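Local coordinates for alcohol dehydrogenase IV (Corynebacterium glutamicum, PDB 3IV7), which probably works as an NAD-dependent maleylacetate reductase, as a member of the iron-containing alcohol dehydrogenase family, at residues K16-Y21 and S25-Q30; K29-R34 and P149-Y154. All blocks are in the same frame, centred on the assembly; numbering follows the deposited sequence.

Interaction 1 of 2, residues K16-Y21 and S25-Q30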
# COMPACT_ATOMS: atom_id res chain seq x y z
N LYS A 16 -5.45 7.69 5.77
CA LYS A 16 -5.85 8.57 4.70
C LYS A 16 -4.73 9.58 4.48
O LYS A 16 -4.15 10.12 5.44
CB LYS A 16 -7.14 9.31 5.04
CG LYS A 16 -7.55 10.37 4.02
CD LYS A 16 -8.81 11.19 4.49
CE LYS A 16 -10.11 10.39 4.36
NZ LYS A 16 -10.42 10.04 2.90
N VAL A 17 -4.44 9.85 3.22
CA VAL A 17 -3.44 10.82 2.84
C VAL A 17 -4.07 11.79 1.90
O VAL A 17 -4.69 11.39 0.89
CB VAL A 17 -2.28 10.12 2.10
CG1 VAL A 17 -1.15 11.13 1.79
CG2 VAL A 17 -1.78 8.98 2.92
N MSE A 18 -4.02 13.07 2.25
CA MSE A 18 -4.54 14.12 1.39
C MSE A 18 -3.35 14.95 0.94
O MSE A 18 -2.54 15.37 1.77
CB MSE A 18 -5.54 14.96 2.14
CG MSE A 18 -6.67 14.15 2.76
SE MSE A 18 -7.68 15.16 4.11
CE MSE A 18 -9.07 15.81 3.01
N PHE A 19 -3.25 15.20 -0.36
CA PHE A 19 -2.06 15.76 -0.92
C PHE A 19 -2.42 16.91 -1.82
O PHE A 19 -3.30 16.78 -2.68
CB PHE A 19 -1.32 14.66 -1.73
CG PHE A 19 0.11 14.97 -2.01
CD1 PHE A 19 0.46 15.92 -2.97
CD2 PHE A 19 1.12 14.33 -1.32
CE1 PHE A 19 1.80 16.21 -3.22
CE2 PHE A 19 2.45 14.62 -1.55
CZ PHE A 19 2.80 15.56 -2.50
N GLY A 20 -1.73 18.03 -1.66
CA GLY A 20 -1.93 19.15 -2.59
C GLY A 20 -1.37 20.49 -2.14
O GLY A 20 -1.75 20.99 -1.07
N TYR A 21 -0.55 21.11 -3.00
CA TYR A 21 0.04 22.43 -2.73
C TYR A 21 -1.05 23.43 -2.43
O TYR A 21 -2.00 23.54 -3.16
CB TYR A 21 0.89 22.91 -3.93
CG TYR A 21 1.50 24.32 -3.77
CD1 TYR A 21 0.76 25.46 -4.04
CD2 TYR A 21 2.83 24.49 -3.38
CE1 TYR A 21 1.32 26.73 -3.91
CE2 TYR A 21 3.38 25.75 -3.26
CZ TYR A 21 2.63 26.86 -3.51
OH TYR A 21 3.19 28.12 -3.42
N SER A 25 -5.19 24.00 4.56
CA SER A 25 -6.27 24.59 5.41
C SER A 25 -7.66 24.08 5.00
O SER A 25 -8.50 23.88 5.86
CB SER A 25 -6.23 26.13 5.37
OG SER A 25 -6.72 26.65 4.14
N ALA A 26 -7.86 23.85 3.70
CA ALA A 26 -9.14 23.34 3.18
C ALA A 26 -9.29 21.85 3.52
O ALA A 26 -10.34 21.42 4.01
CB ALA A 26 -9.24 23.58 1.68
N PHE A 27 -8.19 21.09 3.37
CA PHE A 27 -8.20 19.69 3.77
C PHE A 27 -8.44 19.51 5.28
O PHE A 27 -9.13 18.55 5.70
CB PHE A 27 -6.88 18.99 3.44
CG PHE A 27 -6.67 18.69 1.97
CD1 PHE A 27 -7.70 18.31 1.15
CD2 PHE A 27 -5.38 18.61 1.47
CE1 PHE A 27 -7.46 17.99 -0.18
CE2 PHE A 27 -5.14 18.27 0.16
CZ PHE A 27 -6.17 17.97 -0.66
N LEU A 28 -7.81 20.37 6.09
CA LEU A 28 -7.97 20.27 7.56
C LEU A 28 -9.40 20.52 7.91
O LEU A 28 -9.98 19.80 8.73
CB LEU A 28 -7.05 21.24 8.30
CG LEU A 28 -7.08 21.17 9.85
CD1 LEU A 28 -6.89 19.72 10.37
CD2 LEU A 28 -6.04 22.08 10.47
N LYS A 29 -10.01 21.54 7.28
CA LYS A 29 -11.42 21.83 7.50
C LYS A 29 -12.27 20.58 7.19
O LYS A 29 -13.05 20.14 8.00
CB LYS A 29 -11.88 23.03 6.63
CG LYS A 29 -13.43 23.27 6.64
CD LYS A 29 -13.80 24.67 6.13
CE LYS A 29 -15.28 25.02 6.37
NZ LYS A 29 -16.21 24.19 5.52
N GLN A 30 -12.07 20.03 6.00
CA GLN A 30 -12.78 18.85 5.54
C GLN A 30 -12.63 17.71 6.53
O GLN A 30 -13.61 17.05 6.90
CB GLN A 30 -12.24 18.47 4.17
CG GLN A 30 -12.97 17.39 3.43
CD GLN A 30 -12.29 17.05 2.11
OE1 GLN A 30 -11.68 17.91 1.48
NE2 GLN A 30 -12.38 15.77 1.70
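Gln-30 N is bonded to Ala-26 O at 3.0 Å in the helix, and the side chain of Gln-30 borders the selenomethionine Met-18, which crosses from its strand to Phe-27. The Met-18 and Phe-27 side chains pack as apolar groups, with the Gln-30 amide and the strand backbone at the margins. Met-18 CB stands over the centre of the Phe-27 ring, 3.8 Å from the centroid and 12° off the normal, in a CH-pi contact. With CG beside its own backbone N, SE takes up an oblique Met-aromatic position 4.8 Å from the Phe-27 centroid. A bend at the last torsion (chi3 94°) then folds CE back to within 3.4 Å of Phe-27 CD1. That same methyl is almost equally far from the three amide atoms of Gln-30, with NE2 at 3.6 Å from Met-18 CE. The far edge of the ring meets the strand backbone, Phe-27 CE2 being 3.6 Å from Phe-19 C, with Gly-20 N in the ring plane. Residues 25-30 of helix 24-35 run roughly antiparallel to residues 16-20 of strand 7-20; Met-18 pairs through its backbone with Val-152 of strand 151-154, Phe-19 faces helix 216-236, and a strand of the second subunit pairs antiparallel with residues 16-20.

Interaction 2 of 2, residues K29-R34 and P149-Y154; sequences KQEVER and PETVIY
A bend at chi2 (68°), after a CG that leaves opposite the backbone N, turns the Glu-31 carboxylate toward Thr-151, whose chi1 of -58° sets OG1 beside its own backbone N and facing the helix. The two side chains arrive from opposite directions, and Thr-151 OG1 donates a short hydrogen bond of 2.5 Å to Glu-31 OE2. The hydroxyl comes from well above the carboxylate plane, 61° out of it, and Thr-151 CG2 packs 3.8 Å from Glu-31 CD. On the other face of that plane Arg-34 grips the carboxylate side-on, one helical turn further along: its NH2 meets Glu-31 OE2 at 2.8 Å on the syn side, and its NE reaches Glu-31 OE1 at 3.3 Å. The grip restricts rotation of the buried acid. Arg-35 adds a salt bridge to Glu-31 OE2 and a hydrogen bond to Thr-151 OG1, and this concentration of positive charge would be expected to favour the ionised carboxylate. A water extends the link, donating to Glu-150 O at 2.8 Å and accepting a weak bond from Arg-34 NH2. Here a polar network, rather than hydrophobic packing alone, pins a helix to the start of a parallel strand. Helices laid in this way over a parallel sheet are characteristic of the Rossmann-like N-terminal domain of iron-containing alcohol dehydrogenases.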
# COMPACT_ATOMS: atom_id res chain seq x y z
N LYS A 29 -10.01 21.54 7.28
CA LYS A 29 -11.42 21.83 7.50
C LYS A 29 -12.27 20.58 7.19
O LYS A 29 -13.05 20.14 8.00
CB LYS A 29 -11.88 23.03 6.63
CG LYS A 29 -13.43 23.27 6.64
CD LYS A 29 -13.80 24.67 6.13
CE LYS A 29 -15.28 25.02 6.37
NZ LYS A 29 -16.21 24.19 5.52
N GLN A 30 -12.07 20.03 6.00
CA GLN A 30 -12.78 18.85 5.54
C GLN A 30 -12.63 17.71 6.53
O GLN A 30 -13.61 17.05 6.90
CB GLN A 30 -12.24 18.47 4.17
CG GLN A 30 -12.97 17.39 3.43
CD GLN A 30 -12.29 17.05 2.11
OE1 GLN A 30 -11.68 17.91 1.48
NE2 GLN A 30 -12.38 15.77 1.70
N GLU A 31 -11.41 17.51 7.01
CA GLU A 31 -11.12 16.41 7.93
C GLU A 31 -11.80 16.60 9.30
O GLU A 31 -12.38 15.65 9.85
CB GLU A 31 -9.59 16.25 8.06
CG GLU A 31 -9.13 15.18 8.88
CD GLU A 31 -9.43 13.80 8.32
OE1 GLU A 31 -9.88 13.67 7.18
OE2 GLU A 31 -9.24 12.85 9.05
N VAL A 32 -11.76 17.82 9.83
CA VAL A 32 -12.39 18.11 11.10
C VAL A 32 -13.93 17.99 11.03
O VAL A 32 -14.60 17.52 11.99
CB VAL A 32 -12.03 19.52 11.57
CG1 VAL A 32 -12.89 19.92 12.76
CG2 VAL A 32 -10.54 19.61 11.90
N GLU A 33 -14.48 18.45 9.92
CA GLU A 33 -15.91 18.40 9.72
C GLU A 33 -16.40 16.97 9.53
O GLU A 33 -17.39 16.58 10.11
CB GLU A 33 -16.33 19.31 8.57
CG GLU A 33 -16.20 20.78 8.96
CD GLU A 33 -16.86 21.72 8.02
OE1 GLU A 33 -16.90 21.44 6.81
OE2 GLU A 33 -17.34 22.76 8.50
N ARG A 34 -15.64 16.17 8.76
CA ARG A 34 -15.96 14.76 8.55
C ARG A 34 -15.97 14.00 9.91
O ARG A 34 -16.82 13.14 10.15
CB ARG A 34 -14.95 14.16 7.58
CG ARG A 34 -15.06 12.66 7.38
CD ARG A 34 -14.00 12.17 6.40
NE ARG A 34 -12.67 12.01 7.01
CZ ARG A 34 -12.23 10.90 7.62
NH1 ARG A 34 -13.01 9.83 7.73
NH2 ARG A 34 -10.99 10.85 8.13
N PRO A 149 -0.81 8.26 12.74
CA PRO A 149 -1.86 9.25 12.48
C PRO A 149 -2.91 8.69 11.54
O PRO A 149 -2.58 7.97 10.58
CB PRO A 149 -1.09 10.40 11.83
CG PRO A 149 0.30 10.31 12.41
CD PRO A 149 0.54 8.84 12.69
N GLU A 150 -4.16 8.95 11.82
CA GLU A 150 -5.24 8.47 10.99
C GLU A 150 -5.28 9.18 9.65
O GLU A 150 -5.72 8.61 8.66
CB GLU A 150 -6.56 8.64 11.68
CG GLU A 150 -6.75 7.71 12.79
CD GLU A 150 -8.14 7.79 13.38
OE1 GLU A 150 -8.99 8.55 12.86
OE2 GLU A 150 -8.36 7.10 14.39
N THR A 151 -4.89 10.43 9.64
CA THR A 151 -4.84 11.20 8.42
C THR A 151 -3.55 11.97 8.30
O THR A 151 -3.04 12.55 9.30
CB THR A 151 -6.01 12.17 8.36
OG1 THR A 151 -7.24 11.45 8.46
CG2 THR A 151 -5.97 13.00 7.07
N VAL A 152 -3.02 12.04 7.07
CA VAL A 152 -1.86 12.84 6.80
C VAL A 152 -2.19 13.85 5.72
O VAL A 152 -2.71 13.49 4.66
CB VAL A 152 -0.66 11.97 6.34
CG1 VAL A 152 0.60 12.86 6.12
CG2 VAL A 152 -0.39 10.87 7.36
N ILE A 153 -1.93 15.12 6.02
CA ILE A 153 -2.11 16.22 5.03
C ILE A 153 -0.75 16.71 4.55
O ILE A 153 0.07 17.18 5.35
CB ILE A 153 -2.93 17.35 5.61
CG1 ILE A 153 -4.32 16.83 6.00
CG2 ILE A 153 -3.00 18.58 4.59
CD1 ILE A 153 -5.17 17.82 6.87
N TYR A 154 -0.48 16.48 3.27
CA TYR A 154 0.77 16.89 2.64
C TYR A 154 0.56 18.11 1.76
O TYR A 154 -0.11 18.03 0.71
CB TYR A 154 1.35 15.75 1.77
CG TYR A 154 2.02 14.66 2.54
CD1 TYR A 154 3.10 14.94 3.39
CD2 TYR A 154 1.66 13.34 2.35
CE1 TYR A 154 3.73 13.97 4.05
CE2 TYR A 154 2.31 12.34 3.02
CZ TYR A 154 3.35 12.65 3.85
OH TYR A 154 4.00 11.65 4.52
O HOH W 1 -8.54 8.72 8.34

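From the N terminus, strand 7-20 leads through the short connection 21-23 into helix 24-35, and interaction 1 closes this strand-to-helix loop. Interaction 2 starts on the same helix, sharing Lys-29 and Gln-30, and closes a far longer loop: the 114 residues between its segments include strands 40-43, 63-65, 91-96 and 115-119 before the chain returns at 151-154. The loops follow one another, overlapping only on the helix, and neither nest nor cross. Strands 7-20 and 151-154 are parallel neighbours in the sheet, so the one helix is tied to both; interaction 1 uses its earlier turns and interaction 2 its later ones, but secondary contacts overlap: Ile-153 also reaches Phe-27, and Lys-16 and Met-18 touch Glu-31.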